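Local coordinates for uncharacterized protein (Cricetid herpesvirus 2, PDB 4ZKQ) that binds chemokines and probably acts as a secreted decoy receptor of a rodent gammaherpesvirus, at residues A[86-91]-A[166-171]; A[36-41]-A[137-142]; A[63-68]-A[205-210]; A[69-74]-A[148-153]. One frame throughout, in Å; residues are numbered along the deposited sequence.

How the contacts relate
Contacts 1, 2 and 4 touch one another, whereas contact 3 meets only contact 4 directly. Contacts 1 and 2 lie about 8 Å apart between centres and share the seven-stranded mixed sheet, in which strands 85-94 and 132-143 are neighbours. Contacts 3 and 4, about 10 Å apart, share the four-stranded sheet through the hairpin of strands 63-65 and 68-74. The first segments follow the chain order 36-41, 63-68, 69-74, 86-91; their respective partners are 137-142, 205-210, 148-153 and 166-171. Contacts 1, 2 and 4 cross one another along the sequence, while contact 3 brackets contacts 1 and 4. The chain, passing repeatedly between the two sheets, ties them together, with contact 3 joining them to strand 206-223.

Contact 1: residues A[86-91]-A[166-171]; sequences GRAVLV and IHFKEL
Residues 86-91 and 166-169 run antiparallel, their short axes 165° apart, with Arg87-Lys169 and Val89-His167 as hydrogen-bonded pairs and Ala88-Phe168 and Leu90-Ile166 as non-hydrogen-bonded pairs between and beyond them. The bond from His167 N to Val89 O (2.9 Å) is nearly straight, at 178°. Having no side chain, Gly86 can bring its CA to 3.7 Å from Phe168 CZ, while small Ala88 sets CB at the edge of the same ring, 3.9 Å from CD1. Further along this buried apolar face, Leu90 CD1 meets Ile166 CG1 at 3.9 Å. The pairing belongs to the interior of the seven-stranded mixed sheet: strand 132-143 flanks 85-94, and strand 175-181 flanks 161-169. Val89, His167 and the long, more solvent-accessible Arg87 and Lys169 occupy the other face. With CG anti to its backbone N (chi1 -179°), His167 carries its ring on this face, where a water lies 2.8 Å from ND1 and donates to Arg87 O at 2.9 Å, adding to the bond that this carbonyl accepts from Lys169 N. The other ring nitrogen, NE2, is hydrogen-bonded to Thr51 O, and the imidazole packs beside the disulfide of Cys52 and Cys177.

Contact 2: residues A[36-41]-A[137-142]; sequences ISLPIK and FAKFLG
Ile40 lies over one face of the Phe137 ring, and this is the tight part of the contact. Its CG1 stands 3.8 Å from the ring centroid in a CH-pi arrangement, displaced toward the rim so that it comes within 3.5 Å of Phe137 CD1. The two side chains slide past each other in opposite directions, and both residues are buried. Phe137 carries CG in the crowded position between its backbone N and carbonyl carbon (chi1 68°), a placement from which the ring meets the loop. A broad flat ring suits this place because it can serve three consecutive loop residues at once. At its far end CZ is 3.6 Å from Pro39 CB; the peptide bond before this proline is cis, a geometry that proline accepts more readily than other residues.

The looser part involves Leu38, whose two branches divide between two residues of the strand. Its CD2 approaches Phe137 CE2 at 3.8 Å, and its CD1 lies 3.8 Å from Lys139 CD. The extended lysine thus lends its aliphatic length to the contact. Leu38, Pro39 and Lys139 are all exposed.

The loop 36-41, which leads from strand 23-26 to helix 44-51, packs in this way upon the seven-stranded sheet. Ile40 also touches Ile47 of the helix and Val91 of strand 85-94, while Phe137 rests against Gln120 and Val122 of strand 117-125.

Contact 3: residues A[63-68]-A[205-210]; sequences LDLLEK and NQTCIA. With NAG (2-acetamido-2-deoxy-beta-D-glucopyranose), chain B.
Leu65 and Leu66, at the end of a hairpin, pack their side chains against Asn205, Thr207 and Ile209, a side-chain packing contact, largely through leucine methyls, between the outermost strand of the four-stranded sheet and the start of long strand 206-223 in another sheet. Leu65 and Ile209 reach toward each other tip to tip, and their CD1 atoms are only 3.4 Å apart, tighter than ordinary van der Waals packing. The other branch of Leu65, CD2, lies 3.9 Å from Thr207 CG2. Leu65 to Lys68 form a type I' turn, the classic two-residue link of a tight beta-hairpin; its two central residues, Leu66 and Glu67, both take left-handed backbone conformations. The Leu66 side chain reaches across to segment 205-210, where CD2 comes to 3.5 Å from Thr207 OG1 and 4.0 Å from Asn205 CB. Thr207 offers both a methyl to Leu65 and a hydroxyl that donates to Asn205 O at 3.1 Å, so its polar atom is satisfied beside the leucine. Asn205-Gln206-Thr207 is an N-glycosylation sequon, and Asn205 ND2 is covalently bonded to C1 of an N-acetylglucosamine (1.4 Å). The glycan thus starts from a residue whose CB also packs on Leu66. Cys208, on the reverse side of the strand, is joined by a disulfide to Cys197, while Leu66 also touches Met259.

Contact 4: residues A[69-74]-A[148-153]; sequences ETAVLP and AVLRVP
Thr70 sets OG1 anti to its carbonyl carbon (chi1 -54°), and Arg151 places CG likewise (chi1 -80°), which lays the two side chains alongside each other, pointing the same way. A bend at chi3 (64°) turns the arginine NE back, and NH1 ends 2.9 Å from Thr70 OG1. The firmer partners lie in the turn at the start of the same strand: NH1 bonds to Leu65 O and NH2 to Leu66 O, while Thr70 OG1 bonds to Lys68 O, two residues back. Arginine suits this buried place because its several N-H groups can satisfy turn carbonyls. The methyl of Thr70, CG2, instead meets Val149 CG1 at 3.7 Å. On the reverse face Leu73 CD1 lies 3.7 Å from Leu150 CD1, with small Ala71 and Ala148 alongside. Six backbone hydrogen bonds, reciprocal between Glu69 and Val152, Ala71 and Leu150, and Leu73 and Ala148, knit the antiparallel strands; that from Leu73 N to Ala148 O measures 2.8 Å. Between them Arg151 CA makes a CA-H...O contact of 3.3 Å to Glu69 O. Leu150 and Ala148 also touch Phe136 and Phe140 of strand 132-143, so this four-stranded antiparallel sheet packs by one face on the seven-stranded sheet, an arrangement typical of a beta-sandwich.

Contact 1: residues A[86-91]-A[166-171]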
loop_
_atom_site.group_PDB
_atom_site.type_symbol
_atom_site.label_atom_id
_atom_site.label_comp_id
_atom_site.label_asym_id
_atom_site.label_seq_id
_atom_site.Cartn_x
_atom_site.Cartn_y
_atom_site.Cartn_z
ATOM N N GLY A 86 -8.978 -1.300 3.678
ATOM C CA GLY A 86 -9.068 -0.394 2.552
ATOM C C GLY A 86 -9.773 -1.073 1.401
ATOM O O GLY A 86 -10.011 -2.277 1.442
ATOM N N ARG A 87 -10.117 -0.297 0.378
ATOM C CA ARG A 87 -10.719 -0.838 -0.832
ATOM C C ARG A 87 -9.746 -0.691 -1.987
ATOM O O ARG A 87 -9.214 0.392 -2.223
ATOM C CB ARG A 87 -12.039 -0.128 -1.143
ATOM C CG ARG A 87 -13.045 -0.249 -0.001
ATOM C CD ARG A 87 -14.412 0.324 -0.338
ATOM N NE ARG A 87 -15.316 0.217 0.807
ATOM C CZ ARG A 87 -16.008 -0.874 1.121
ATOM N NH1 ARG A 87 -15.917 -1.967 0.372
ATOM N NH2 ARG A 87 -16.797 -0.874 2.190
ATOM N N ALA A 88 -9.501 -1.792 -2.684
ATOM C CA ALA A 88 -8.594 -1.788 -3.821
ATOM C C ALA A 88 -9.356 -2.010 -5.115
ATOM O O ALA A 88 -10.299 -2.794 -5.160
ATOM C CB ALA A 88 -7.526 -2.854 -3.654
ATOM N N VAL A 89 -8.950 -1.300 -6.159
ATOM C CA VAL A 89 -9.380 -1.616 -7.508
ATOM C C VAL A 89 -8.161 -1.947 -8.359
ATOM O O VAL A 89 -7.241 -1.133 -8.508
ATOM C CB VAL A 89 -10.172 -0.466 -8.162
ATOM C CG1 VAL A 89 -10.612 -0.853 -9.565
ATOM C CG2 VAL A 89 -11.393 -0.104 -7.313
ATOM N N LEU A 90 -8.173 -3.165 -8.888
ATOM C CA LEU A 90 -7.215 -3.632 -9.882
ATOM C C LEU A 90 -7.723 -3.286 -11.277
ATOM O O LEU A 90 -8.856 -3.605 -11.618
ATOM C CB LEU A 90 -7.012 -5.147 -9.739
ATOM C CG LEU A 90 -6.300 -5.892 -10.873
ATOM C CD1 LEU A 90 -4.819 -5.555 -10.894
ATOM C CD2 LEU A 90 -6.508 -7.405 -10.753
ATOM N N VAL A 91 -6.894 -2.623 -12.074
ATOM C CA VAL A 91 -7.234 -2.319 -13.462
ATOM C C VAL A 91 -6.075 -2.701 -14.366
ATOM O O VAL A 91 -4.983 -2.149 -14.244
ATOM C CB VAL A 91 -7.554 -0.834 -13.664
ATOM C CG1 VAL A 91 -7.994 -0.563 -15.103
ATOM C CG2 VAL A 91 -8.601 -0.386 -12.678
ATOM N N ILE A 166 -2.993 -0.980 -9.494
ATOM C CA ILE A 166 -3.753 -1.175 -8.274
ATOM C C ILE A 166 -3.926 0.177 -7.601
ATOM O O ILE A 166 -2.959 0.880 -7.317
ATOM C CB ILE A 166 -3.083 -2.171 -7.323
ATOM C CG1 ILE A 166 -3.071 -3.563 -7.968
ATOM C CG2 ILE A 166 -3.819 -2.209 -5.982
ATOM C CD1 ILE A 166 -2.253 -4.574 -7.239
ATOM N N HIS A 167 -5.182 0.536 -7.390
ATOM C CA HIS A 167 -5.539 1.707 -6.623
ATOM C C HIS A 167 -6.005 1.206 -5.274
ATOM O O HIS A 167 -6.977 0.460 -5.209
ATOM C CB HIS A 167 -6.642 2.516 -7.316
ATOM C CG HIS A 167 -7.036 3.743 -6.573
ATOM N ND1 HIS A 167 -7.819 3.705 -5.430
ATOM C CD2 HIS A 167 -6.742 5.047 -6.775
ATOM C CE1 HIS A 167 -7.990 4.931 -4.979
ATOM N NE2 HIS A 167 -7.348 5.768 -5.777
ATOM N N PHE A 168 -5.290 1.568 -4.214
ATOM C CA PHE A 168 -5.689 1.217 -2.851
ATOM C C PHE A 168 -6.165 2.460 -2.110
ATOM O O PHE A 168 -5.380 3.373 -1.828
ATOM C CB PHE A 168 -4.523 0.563 -2.105
ATOM C CG PHE A 168 -4.896 -0.009 -0.759
ATOM C CD1 PHE A 168 -5.528 -1.237 -0.661
ATOM C CD2 PHE A 168 -4.592 0.670 0.404
ATOM C CE1 PHE A 168 -5.866 -1.767 0.580
ATOM C CE2 PHE A 168 -4.927 0.147 1.643
ATOM C CZ PHE A 168 -5.565 -1.070 1.730
ATOM N N LYS A 169 -7.460 2.512 -1.828
ATOM C CA LYS A 169 -8.018 3.620 -1.063
ATOM C C LYS A 169 -7.904 3.292 0.413
ATOM O O LYS A 169 -8.608 2.421 0.927
ATOM C CB LYS A 169 -9.472 3.903 -1.440
ATOM C CG LYS A 169 -9.961 5.204 -0.824
ATOM C CD LYS A 169 -11.325 5.625 -1.323
ATOM C CE LYS A 169 -11.565 7.100 -1.022
ATOM N NZ LYS A 169 -12.895 7.567 -1.498
ATOM N N GLU A 170 -6.978 3.972 1.078
ATOM C CA GLU A 170 -6.737 3.761 2.493
ATOM C C GLU A 170 -7.896 4.252 3.335
ATOM O O GLU A 170 -8.760 5.008 2.876
ATOM C CB GLU A 170 -5.453 4.472 2.936
ATOM C CG GLU A 170 -4.205 3.927 2.280
ATOM C CD GLU A 170 -2.925 4.504 2.861
ATOM O OE1 GLU A 170 -2.986 5.573 3.496
ATOM O OE2 GLU A 170 -1.856 3.886 2.676
ATOM N N LEU A 171 -7.894 3.824 4.587
ATOM C CA LEU A 171 -8.895 4.272 5.540
ATOM C C LEU A 171 -8.906 5.800 5.591
ATOM O O LEU A 171 -9.960 6.423 5.699
ATOM C CB LEU A 171 -8.610 3.664 6.915
ATOM C CG LEU A 171 -9.599 3.948 8.040
ATOM C CD1 LEU A 171 -10.980 3.392 7.715
ATOM C CD2 LEU A 171 -9.061 3.350 9.327
HETATM O O HOH W 1 -9.827 1.863 -4.645
#

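Contact 2: residues A[36-41]-A[137-142]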
loop_
_atom_site.group_PDB
_atom_site.type_symbol
_atom_site.label_atom_id
_atom_site.label_comp_id
_atom_site.label_asym_id
_atom_site.label_seq_id
_atom_site.Cartn_x
_atom_site.Cartn_y
_atom_site.Cartn_z
ATOM N N ILE A 36 -12.986 6.595 -7.903
ATOM C CA ILE A 36 -13.090 5.693 -9.038
ATOM C C ILE A 36 -14.532 5.231 -9.180
ATOM O O ILE A 36 -15.126 4.750 -8.223
ATOM C CB ILE A 36 -12.172 4.472 -8.878
ATOM C CG1 ILE A 36 -10.709 4.916 -8.851
ATOM C CG2 ILE A 36 -12.393 3.481 -10.010
ATOM C CD1 ILE A 36 -9.723 3.794 -8.569
ATOM N N SER A 37 -15.081 5.384 -10.380
ATOM C CA SER A 37 -16.439 4.947 -10.676
ATOM C C SER A 37 -16.416 3.587 -11.375
ATOM O O SER A 37 -15.641 3.379 -12.308
ATOM C CB SER A 37 -17.148 5.996 -11.544
ATOM O OG SER A 37 -18.321 5.475 -12.142
ATOM N N LEU A 38 -17.245 2.655 -10.908
ATOM C CA LEU A 38 -17.410 1.370 -11.596
ATOM C C LEU A 38 -18.749 1.312 -12.327
ATOM O O LEU A 38 -19.752 1.816 -11.823
ATOM C CB LEU A 38 -17.313 0.206 -10.612
ATOM C CG LEU A 38 -16.043 0.095 -9.775
ATOM C CD1 LEU A 38 -16.084 -1.166 -8.921
ATOM C CD2 LEU A 38 -14.831 0.094 -10.678
ATOM N N PRO A 39 -18.775 0.685 -13.513
ATOM C CA PRO A 39 -17.613 0.039 -14.123
ATOM C C PRO A 39 -16.623 1.060 -14.669
ATOM O O PRO A 39 -17.000 2.193 -14.971
ATOM C CB PRO A 39 -18.229 -0.790 -15.255
ATOM C CG PRO A 39 -19.447 -0.013 -15.644
ATOM C CD PRO A 39 -19.978 0.568 -14.357
ATOM N N ILE A 40 -15.366 0.655 -14.791
ATOM C CA ILE A 40 -14.319 1.532 -15.296
ATOM C C ILE A 40 -14.690 2.102 -16.660
ATOM O O ILE A 40 -15.095 1.366 -17.557
ATOM C CB ILE A 40 -12.983 0.789 -15.411
ATOM C CG1 ILE A 40 -12.540 0.276 -14.032
ATOM C CG2 ILE A 40 -11.909 1.697 -16.040
ATOM C CD1 ILE A 40 -12.275 1.382 -13.014
ATOM N N LYS A 41 -14.546 3.415 -16.804
ATOM C CA LYS A 41 -14.841 4.089 -18.069
ATOM C C LYS A 41 -13.742 5.082 -18.442
ATOM O O LYS A 41 -13.924 5.918 -19.327
ATOM C CB LYS A 41 -16.191 4.805 -17.978
ATOM C CG LYS A 41 -16.261 5.837 -16.858
ATOM C CD LYS A 41 -17.664 6.407 -16.686
ATOM C CE LYS A 41 -17.761 7.282 -15.445
ATOM N NZ LYS A 41 -18.959 8.165 -15.461
ATOM N N PHE A 137 -11.021 -5.272 -14.783
ATOM C CA PHE A 137 -10.933 -4.785 -13.410
ATOM C C PHE A 137 -11.656 -5.647 -12.387
ATOM O O PHE A 137 -12.512 -6.472 -12.723
ATOM C CB PHE A 137 -11.460 -3.343 -13.331
ATOM C CG PHE A 137 -12.942 -3.215 -13.568
ATOM C CD1 PHE A 137 -13.438 -3.036 -14.846
ATOM C CD2 PHE A 137 -13.836 -3.251 -12.505
ATOM C CE1 PHE A 137 -14.803 -2.909 -15.066
ATOM C CE2 PHE A 137 -15.206 -3.125 -12.722
ATOM C CZ PHE A 137 -15.681 -2.953 -14.008
ATOM N N ALA A 138 -11.273 -5.460 -11.127
ATOM C CA ALA A 138 -11.904 -6.145 -10.003
ATOM C C ALA A 138 -11.712 -5.311 -8.759
ATOM O O ALA A 138 -10.691 -4.642 -8.605
ATOM C CB ALA A 138 -11.323 -7.527 -9.805
ATOM N N LYS A 139 -12.695 -5.368 -7.870
ATOM C CA LYS A 139 -12.658 -4.612 -6.627
ATOM C C LYS A 139 -12.477 -5.549 -5.442
ATOM O O LYS A 139 -13.099 -6.610 -5.385
ATOM C CB LYS A 139 -13.942 -3.792 -6.483
ATOM C CG LYS A 139 -13.991 -2.930 -5.248
ATOM C CD LYS A 139 -15.176 -1.979 -5.326
ATOM C CE LYS A 139 -15.433 -1.295 -3.999
ATOM N NZ LYS A 139 -16.748 -0.608 -3.994
ATOM N N PHE A 140 -11.618 -5.153 -4.507
ATOM C CA PHE A 140 -11.299 -5.973 -3.339
ATOM C C PHE A 140 -11.468 -5.162 -2.070
ATOM O O PHE A 140 -11.415 -3.937 -2.095
ATOM C CB PHE A 140 -9.861 -6.504 -3.403
ATOM C CG PHE A 140 -9.534 -7.214 -4.680
ATOM C CD1 PHE A 140 -10.198 -8.378 -5.020
ATOM C CD2 PHE A 140 -8.555 -6.729 -5.536
ATOM C CE1 PHE A 140 -9.909 -9.042 -6.195
ATOM C CE2 PHE A 140 -8.259 -7.394 -6.716
ATOM C CZ PHE A 140 -8.935 -8.555 -7.042
ATOM N N LEU A 141 -11.640 -5.864 -0.958
ATOM C CA LEU A 141 -11.701 -5.242 0.352
ATOM C C LEU A 141 -10.797 -6.032 1.271
ATOM O O LEU A 141 -10.989 -7.227 1.447
ATOM C CB LEU A 141 -13.130 -5.228 0.881
ATOM C CG LEU A 141 -13.343 -4.834 2.342
ATOM C CD1 LEU A 141 -12.967 -3.392 2.586
ATOM C CD2 LEU A 141 -14.798 -5.071 2.706
ATOM N N GLY A 142 -9.806 -5.375 1.851
ATOM C CA GLY A 142 -8.867 -6.079 2.700
ATOM C C GLY A 142 -7.913 -5.130 3.376
ATOM O O GLY A 142 -8.026 -3.914 3.229
#

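Contact 3: residues A[63-68]-A[205-210]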
loop_
_atom_site.group_PDB
_atom_site.type_symbol
_atom_site.label_atom_id
_atom_site.label_comp_id
_atom_site.label_asym_id
_atom_site.label_seq_id
_atom_site.Cartn_x
_atom_site.Cartn_y
_atom_site.Cartn_z
ATOM N N LEU A 63 5.030 -16.241 -12.739
ATOM C CA LEU A 63 5.670 -17.540 -12.558
ATOM C C LEU A 63 4.701 -18.642 -12.958
ATOM O O LEU A 63 3.493 -18.518 -12.750
ATOM C CB LEU A 63 6.101 -17.753 -11.110
ATOM C CG LEU A 63 7.518 -17.401 -10.667
ATOM C CD1 LEU A 63 7.690 -17.850 -9.228
ATOM C CD2 LEU A 63 8.578 -18.035 -11.552
ATOM N N ASP A 64 5.223 -19.726 -13.522
ATOM C CA ASP A 64 4.375 -20.858 -13.852
ATOM C C ASP A 64 4.118 -21.642 -12.573
ATOM O O ASP A 64 5.022 -22.266 -12.024
ATOM C CB ASP A 64 5.007 -21.745 -14.925
ATOM C CG ASP A 64 4.080 -22.865 -15.367
ATOM O OD1 ASP A 64 3.002 -22.563 -15.927
ATOM O OD2 ASP A 64 4.426 -24.045 -15.153
ATOM N N LEU A 65 2.880 -21.578 -12.096
ATOM C CA LEU A 65 2.498 -22.184 -10.827
ATOM C C LEU A 65 1.139 -22.853 -10.962
ATOM O O LEU A 65 0.204 -22.260 -11.509
ATOM C CB LEU A 65 2.446 -21.132 -9.716
ATOM C CG LEU A 65 3.737 -20.389 -9.376
ATOM C CD1 LEU A 65 3.419 -19.206 -8.492
ATOM C CD2 LEU A 65 4.728 -21.304 -8.679
ATOM N N LEU A 66 1.028 -24.078 -10.453
ATOM C CA LEU A 66 -0.206 -24.849 -10.559
ATOM C C LEU A 66 -0.781 -24.760 -11.973
ATOM O O LEU A 66 -1.978 -24.571 -12.159
ATOM C CB LEU A 66 -1.221 -24.363 -9.519
ATOM C CG LEU A 66 -0.793 -24.621 -8.072
ATOM C CD1 LEU A 66 -1.722 -23.951 -7.070
ATOM C CD2 LEU A 66 -0.733 -26.112 -7.792
ATOM N N GLU A 67 0.115 -24.849 -12.952
ATOM C CA GLU A 67 -0.225 -25.004 -14.372
ATOM C C GLU A 67 -0.760 -23.751 -15.083
ATOM O O GLU A 67 -1.308 -23.850 -16.184
ATOM C CB GLU A 67 -1.232 -26.151 -14.538
ATOM C CG GLU A 67 -0.766 -27.458 -13.888
ATOM C CD GLU A 67 -1.654 -28.647 -14.217
ATOM O OE1 GLU A 67 -2.482 -28.544 -15.146
ATOM O OE2 GLU A 67 -1.519 -29.690 -13.543
ATOM N N LYS A 68 -0.580 -22.578 -14.481
ATOM C CA LYS A 68 -0.857 -21.314 -15.170
ATOM C C LYS A 68 0.179 -20.260 -14.802
ATOM O O LYS A 68 0.809 -20.340 -13.746
ATOM C CB LYS A 68 -2.248 -20.778 -14.828
ATOM C CG LYS A 68 -3.412 -21.642 -15.285
ATOM C CD LYS A 68 -4.736 -20.954 -14.969
ATOM C CE LYS A 68 -5.935 -21.863 -15.201
ATOM N NZ LYS A 68 -7.219 -21.213 -14.786
ATOM N N ASN A 205 -2.984 -28.773 -2.728
ATOM C CA ASN A 205 -1.996 -28.407 -3.741
ATOM C C ASN A 205 -1.239 -27.139 -3.355
ATOM O O ASN A 205 -0.939 -26.287 -4.193
ATOM C CB ASN A 205 -2.674 -28.269 -5.111
ATOM C CG ASN A 205 -2.711 -29.591 -5.860
ATOM O OD1 ASN A 205 -2.555 -30.649 -5.251
ATOM N ND2 ASN A 205 -2.905 -29.542 -7.177
ATOM N N GLN A 206 -0.897 -27.051 -2.073
ATOM C CA GLN A 206 -0.278 -25.859 -1.528
ATOM C C GLN A 206 1.054 -25.575 -2.198
ATOM O O GLN A 206 1.918 -26.446 -2.308
ATOM C CB GLN A 206 -0.088 -25.987 -0.021
ATOM C CG GLN A 206 0.483 -24.728 0.609
ATOM C CD GLN A 206 0.298 -24.679 2.108
ATOM O OE1 GLN A 206 -0.747 -25.068 2.632
ATOM N NE2 GLN A 206 1.314 -24.196 2.809
ATOM N N THR A 207 1.191 -24.337 -2.650
ATOM C CA THR A 207 2.370 -23.871 -3.359
ATOM C C THR A 207 2.829 -22.580 -2.700
ATOM O O THR A 207 2.045 -21.640 -2.577
ATOM C CB THR A 207 2.065 -23.635 -4.847
ATOM O OG1 THR A 207 1.504 -24.826 -5.410
ATOM C CG2 THR A 207 3.321 -23.254 -5.618
ATOM N N CYS A 208 4.084 -22.544 -2.262
ATOM C CA CYS A 208 4.602 -21.398 -1.525
ATOM C C CYS A 208 5.513 -20.532 -2.389
ATOM O O CYS A 208 6.377 -21.033 -3.112
ATOM C CB CYS A 208 5.346 -21.862 -0.275
ATOM S SG CYS A 208 4.277 -22.683 0.928
ATOM N N ILE A 209 5.290 -19.225 -2.300
ATOM C CA ILE A 209 6.011 -18.234 -3.092
ATOM C C ILE A 209 6.559 -17.156 -2.183
ATOM O O ILE A 209 5.837 -16.635 -1.327
ATOM C CB ILE A 209 5.109 -17.552 -4.139
ATOM C CG1 ILE A 209 4.420 -18.582 -5.031
ATOM C CG2 ILE A 209 5.908 -16.564 -4.996
ATOM C CD1 ILE A 209 2.955 -18.280 -5.209
ATOM N N ALA A 210 7.832 -16.822 -2.379
ATOM C CA ALA A 210 8.441 -15.681 -1.720
ATOM C C ALA A 210 8.506 -14.532 -2.719
ATOM O O ALA A 210 9.019 -14.698 -3.824
ATOM C CB ALA A 210 9.825 -16.026 -1.199
HETATM C C1 NAG B . -2.925 -30.762 -7.958
HETATM C C2 NAG B . -3.903 -31.797 -7.514
HETATM C C3 NAG B . -4.994 -31.972 -8.581
HETATM C C4 NAG B . -5.380 -30.595 -9.106
HETATM C C5 NAG B . -4.226 -30.081 -9.936
HETATM C C6 NAG B . -4.179 -28.559 -9.967
HETATM C C7 NAG B . -3.131 -33.657 -6.032
HETATM C C8 NAG B . -2.363 -34.929 -5.887
HETATM N N2 NAG B . -3.195 -33.008 -7.323
HETATM O O3 NAG B . -6.109 -32.585 -8.023
HETATM O O4 NAG B . -6.559 -30.764 -9.872
HETATM O O5 NAG B . -2.998 -30.552 -9.396
HETATM O O6 NAG B . -4.425 -28.105 -11.293
HETATM O O7 NAG B . -3.696 -33.190 -5.059
#

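Contact 4: residues A[69-74]-A[148-153]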
loop_
_atom_site.group_PDB
_atom_site.type_symbol
_atom_site.label_atom_id
_atom_site.label_comp_id
_atom_site.label_asym_id
_atom_site.label_seq_id
_atom_site.Cartn_x
_atom_site.Cartn_y
_atom_site.Cartn_z
ATOM N N GLU A 69 0.357 -19.278 -15.679
ATOM C CA GLU A 69 1.208 -18.134 -15.373
ATOM C C GLU A 69 0.531 -17.302 -14.294
ATOM O O GLU A 69 -0.617 -16.896 -14.451
ATOM C CB GLU A 69 1.462 -17.301 -16.624
ATOM C CG GLU A 69 2.503 -17.894 -17.554
ATOM C CD GLU A 69 3.888 -17.336 -17.293
ATOM O OE1 GLU A 69 4.253 -16.344 -17.956
ATOM O OE2 GLU A 69 4.607 -17.878 -16.424
ATOM N N THR A 70 1.251 -17.059 -13.202
ATOM C CA THR A 70 0.682 -16.438 -12.014
ATOM C C THR A 70 1.476 -15.219 -11.550
ATOM O O THR A 70 2.696 -15.298 -11.394
ATOM C CB THR A 70 0.626 -17.454 -10.861
ATOM O OG1 THR A 70 -0.072 -18.628 -11.299
ATOM C CG2 THR A 70 -0.068 -16.860 -9.637
ATOM N N ALA A 71 0.775 -14.107 -11.324
ATOM C CA ALA A 71 1.366 -12.904 -10.737
ATOM C C ALA A 71 0.744 -12.654 -9.368
ATOM O O ALA A 71 -0.452 -12.868 -9.173
ATOM C CB ALA A 71 1.159 -11.706 -11.640
ATOM N N VAL A 72 1.569 -12.219 -8.429
ATOM C CA VAL A 72 1.133 -11.957 -7.067
ATOM C C VAL A 72 1.525 -10.534 -6.712
ATOM O O VAL A 72 2.705 -10.227 -6.562
ATOM C CB VAL A 72 1.755 -12.949 -6.069
ATOM C CG1 VAL A 72 1.318 -12.632 -4.645
ATOM C CG2 VAL A 72 1.367 -14.382 -6.441
ATOM N N LEU A 73 0.520 -9.672 -6.588
ATOM C CA LEU A 73 0.747 -8.245 -6.373
ATOM C C LEU A 73 0.260 -7.802 -4.992
ATOM O O LEU A 73 -0.820 -8.192 -4.555
ATOM C CB LEU A 73 0.038 -7.444 -7.463
ATOM C CG LEU A 73 0.430 -7.791 -8.893
ATOM C CD1 LEU A 73 -0.465 -7.070 -9.867
ATOM C CD2 LEU A 73 1.884 -7.444 -9.158
ATOM N N PRO A 74 1.062 -6.989 -4.291
ATOM C CA PRO A 74 0.583 -6.455 -3.018
ATOM C C PRO A 74 -0.437 -5.350 -3.251
ATOM O O PRO A 74 -0.247 -4.562 -4.177
ATOM C CB PRO A 74 1.852 -5.902 -2.379
ATOM C CG PRO A 74 2.665 -5.453 -3.548
ATOM C CD PRO A 74 2.395 -6.463 -4.636
ATOM N N ALA A 148 -3.400 -9.298 -4.607
ATOM C CA ALA A 148 -4.176 -9.585 -5.793
ATOM C C ALA A 148 -3.381 -10.603 -6.579
ATOM O O ALA A 148 -2.166 -10.468 -6.714
ATOM C CB ALA A 148 -4.423 -8.346 -6.609
ATOM N N VAL A 149 -4.066 -11.625 -7.075
ATOM C CA VAL A 149 -3.416 -12.696 -7.809
ATOM C C VAL A 149 -4.051 -12.779 -9.178
ATOM O O VAL A 149 -5.272 -12.803 -9.301
ATOM C CB VAL A 149 -3.532 -14.044 -7.072
ATOM C CG1 VAL A 149 -2.770 -15.130 -7.818
ATOM C CG2 VAL A 149 -2.997 -13.915 -5.665
ATOM N N LEU A 150 -3.214 -12.784 -10.207
ATOM C CA LEU A 150 -3.679 -12.913 -11.576
ATOM C C LEU A 150 -3.202 -14.236 -12.135
ATOM O O LEU A 150 -2.069 -14.644 -11.883
ATOM C CB LEU A 150 -3.173 -11.764 -12.446
ATOM C CG LEU A 150 -3.650 -10.361 -12.059
ATOM C CD1 LEU A 150 -2.737 -9.780 -11.000
ATOM C CD2 LEU A 150 -3.682 -9.483 -13.285
ATOM N N ARG A 151 -4.072 -14.902 -12.889
ATOM C CA ARG A 151 -3.734 -16.187 -13.490
ATOM C C ARG A 151 -4.193 -16.239 -14.937
ATOM O O ARG A 151 -5.292 -15.799 -15.277
ATOM C CB ARG A 151 -4.339 -17.334 -12.681
ATOM C CG ARG A 151 -3.505 -17.668 -11.453
ATOM C CD ARG A 151 -4.141 -18.700 -10.550
ATOM N NE ARG A 151 -4.279 -20.006 -11.184
ATOM C CZ ARG A 151 -3.305 -20.904 -11.286
ATOM N NH1 ARG A 151 -2.091 -20.646 -10.810
ATOM N NH2 ARG A 151 -3.549 -22.066 -11.875
ATOM N N VAL A 152 -3.318 -16.757 -15.792
ATOM C CA VAL A 152 -3.587 -16.837 -17.218
ATOM C C VAL A 152 -2.809 -18.042 -17.781
ATOM O O VAL A 152 -1.712 -18.344 -17.311
ATOM C CB VAL A 152 -3.207 -15.506 -17.920
ATOM C CG1 VAL A 152 -1.700 -15.251 -17.844
ATOM C CG2 VAL A 152 -3.696 -15.477 -19.348
ATOM N N PRO A 153 -3.381 -18.755 -18.768
ATOM C CA PRO A 153 -2.798 -20.059 -19.108
ATOM C C PRO A 153 -1.644 -20.015 -20.101
ATOM O O PRO A 153 -1.082 -18.952 -20.375
ATOM C CB PRO A 153 -3.986 -20.825 -19.723
ATOM C CG PRO A 153 -5.145 -19.854 -19.778
ATOM C CD PRO A 153 -4.582 -18.486 -19.574
#